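Local coordinates for protein putative DNA helicase (Lactobacillus plantarum, PDB 3DMN) that is probably a DNA helicase, its C-terminal domain belonging to the UvrD-like family with a P-loop NTPase-type fold, though its function has not been established, at residues 76-81 with 88-93. Residues are numbered along the deposited sequence; the frame is centred on the assembly and turned at random.
With ACT (acetate ion), chain F; ACT (acetate ion), chain C.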
loop_
_atom_site.group_PDB
_atom_site.type_symbol
_atom_site.label_atom_id
_atom_site.label_comp_id
_atom_site.label_asym_id
_atom_site.label_seq_id
_atom_site.Cartn_x
_atom_site.Cartn_y
_atom_site.Cartn_z
ATOM N N ALA A 76 -3.642 0.792 14.624
ATOM C CA ALA A 76 -4.238 2.152 14.621
ATOM C C ALA A 76 -5.139 2.294 13.381
ATOM O O ALA A 76 -6.241 2.829 13.471
ATOM C CB ALA A 76 -3.160 3.195 14.596
ATOM N N LEU A 77 -4.677 1.788 12.236
ATOM C CA LEU A 77 -5.467 1.910 10.992
ATOM C C LEU A 77 -6.721 1.076 11.106
ATOM O O LEU A 77 -7.797 1.502 10.675
ATOM C CB LEU A 77 -4.639 1.489 9.774
ATOM C CG LEU A 77 -5.450 1.520 8.479
ATOM C CD1 LEU A 77 -5.949 2.950 8.190
ATOM C CD2 LEU A 77 -4.667 0.940 7.297
ATOM N N THR A 78 -6.566 -0.134 11.640
ATOM C CA THR A 78 -7.692 -1.066 11.781
ATOM C C THR A 78 -8.794 -0.442 12.633
ATOM O O THR A 78 -9.972 -0.475 12.237
ATOM C CB THR A 78 -7.203 -2.421 12.329
ATOM O OG1 THR A 78 -6.345 -3.026 11.361
ATOM C CG2 THR A 78 -8.425 -3.332 12.629
ATOM N N LYS A 79 -8.431 0.091 13.795
ATOM C CA LYS A 79 -9.427 0.716 14.684
ATOM C C LYS A 79 -10.151 1.823 13.903
ATOM O O LYS A 79 -11.375 1.936 13.955
ATOM C CB LYS A 79 -8.722 1.298 15.905
ATOM C CG LYS A 79 -9.677 2.058 16.809
ATOM C CD LYS A 79 -8.948 2.663 18.004
ATOM C CE LYS A 79 -9.883 3.596 18.771
ATOM N NZ LYS A 79 -9.239 4.250 19.957
ATOM N N ALA A 80 -9.387 2.641 13.171
ATOM C CA ALA A 80 -9.982 3.767 12.436
ATOM C C ALA A 80 -10.916 3.251 11.327
ATOM O O ALA A 80 -12.031 3.752 11.163
ATOM C CB ALA A 80 -8.911 4.630 11.846
ATOM N N LEU A 81 -10.496 2.208 10.603
ATOM C CA LEU A 81 -11.318 1.737 9.502
ATOM C C LEU A 81 -12.616 1.111 10.015
ATOM O O LEU A 81 -13.693 1.263 9.412
ATOM C CB LEU A 81 -10.555 0.725 8.673
ATOM C CG LEU A 81 -9.475 1.338 7.770
ATOM C CD1 LEU A 81 -8.723 0.129 7.175
ATOM C CD2 LEU A 81 -10.087 2.216 6.646
ATOM N N VAL A 88 -13.122 -5.260 8.717
ATOM C CA VAL A 88 -11.632 -5.285 8.730
ATOM C C VAL A 88 -11.119 -6.522 9.443
ATOM O O VAL A 88 -11.637 -6.930 10.522
ATOM C CB VAL A 88 -11.046 -4.070 9.429
ATOM C CG1 VAL A 88 -9.493 -4.003 9.160
ATOM C CG2 VAL A 88 -11.727 -2.828 8.906
ATOM N N THR A 89 -10.108 -7.135 8.820
ATOM C CA THR A 89 -9.411 -8.263 9.427
ATOM C C THR A 89 -7.935 -7.886 9.511
ATOM O O THR A 89 -7.254 -7.791 8.482
ATOM C CB THR A 89 -9.586 -9.522 8.587
ATOM O OG1 THR A 89 -10.969 -9.882 8.586
ATOM C CG2 THR A 89 -8.756 -10.680 9.162
ATOM N N LEU A 90 -7.462 -7.665 10.735
ATOM C CA LEU A 90 -6.054 -7.396 10.948
ATOM C C LEU A 90 -5.419 -8.769 11.073
ATOM O O LEU A 90 -5.646 -9.501 12.071
ATOM C CB LEU A 90 -5.854 -6.509 12.174
ATOM C CG LEU A 90 -4.413 -6.326 12.663
ATOM C CD1 LEU A 90 -3.600 -5.921 11.519
ATOM C CD2 LEU A 90 -4.350 -5.306 13.764
ATOM N N ILE A 91 -4.727 -9.156 9.989
ATOM C CA ILE A 91 -4.312 -10.570 9.801
ATOM C C ILE A 91 -3.186 -10.923 10.716
ATOM O O ILE A 91 -2.323 -10.090 11.023
ATOM C CB ILE A 91 -4.007 -11.014 8.309
ATOM C CG1 ILE A 91 -2.695 -10.423 7.776
ATOM C CG2 ILE A 91 -5.242 -10.774 7.389
ATOM C CD1 ILE A 91 -2.043 -11.251 6.656
ATOM N N GLN A 92 -3.244 -12.180 11.205
ATOM C CA GLN A 92 -2.229 -12.719 12.134
ATOM C C GLN A 92 -1.487 -13.904 11.497
ATOM O O GLN A 92 -0.475 -14.391 12.030
ATOM C CB GLN A 92 -2.876 -13.190 13.445
ATOM C CG GLN A 92 -3.837 -12.188 14.122
ATOM C CD GLN A 92 -4.055 -12.474 15.606
ATOM O OE1 GLN A 92 -3.402 -13.347 16.183
ATOM N NE2 GLN A 92 -4.985 -11.743 16.226
ATOM N N THR A 93 -2.012 -14.364 10.360
ATOM C CA THR A 93 -1.391 -15.459 9.619
ATOM C C THR A 93 -1.808 -15.335 8.149
ATOM O O THR A 93 -2.830 -14.736 7.864
ATOM C CB THR A 93 -1.752 -16.813 10.285
ATOM O OG1 THR A 93 -0.787 -17.793 9.897
ATOM C CG2 THR A 93 -3.210 -17.263 9.956
HETATM C C ACT F . -9.689 -7.814 13.278
HETATM O O ACT F . -9.022 -8.803 12.876
HETATM O OXT ACT F . -10.893 -8.008 13.565
HETATM C CH3 ACT F . -9.069 -6.485 13.488
HETATM C C ACT C . -15.276 -6.162 11.531
HETATM O O ACT C . -14.688 -5.089 11.291
HETATM O OXT ACT C . -15.157 -7.053 10.667
HETATM C CH3 ACT C . -16.024 -6.393 12.748
#
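T78 lies across V88 and L90, and its two branches divide the work. CG2, anti to the backbone N (the OG1 torsion, chi1, is -65°), meets CG1 of V88 at 3.7 Å. OG1 rests against the carbons of L90, nearest its CB at 3.6 Å; those branched carbons also pack on C74 and E75 of the same helix. One turn of helix on, L81 presents its CB to CG2 of V88, also at 3.7 Å, while V88 CG1 is turned to T78; a beta-branched valine thus touches two helix residues at once.

No hydrogen bond joins helix and strand. The hydroxyl of T78 bonds back to the carbonyl of C74 in its own helix, so a threonine can be buried here against leucine carbons. Were T78 cut back to an alanine, V88 CG1 would probably lose its methyl partner and the C74 carbonyl its side-chain donor.

Two acetates, probably from the crystallisation liquor, accept hydrogen bonds from amides on the strand's outer edge. L90 N donates to O of the chain F acetate at 2.9 Å. V88 N donates to O of the chain C acetate at 3.0 Å, nearly straight at 167°.

Strand 64-68, helix 71-82 and edge strand 88-90 form a beta-alpha-beta crossover, with strand 102-106 between the two strands; helix and edge strand run almost antiparallel (165°), their axes 8.9 Å apart. T89 and I91 pair through their backbones with strand 102-106, T78 and V88 both touch V104, and L81's buried isobutyl group packs against I66 of strand 64-68 and V50 of helix 43-59.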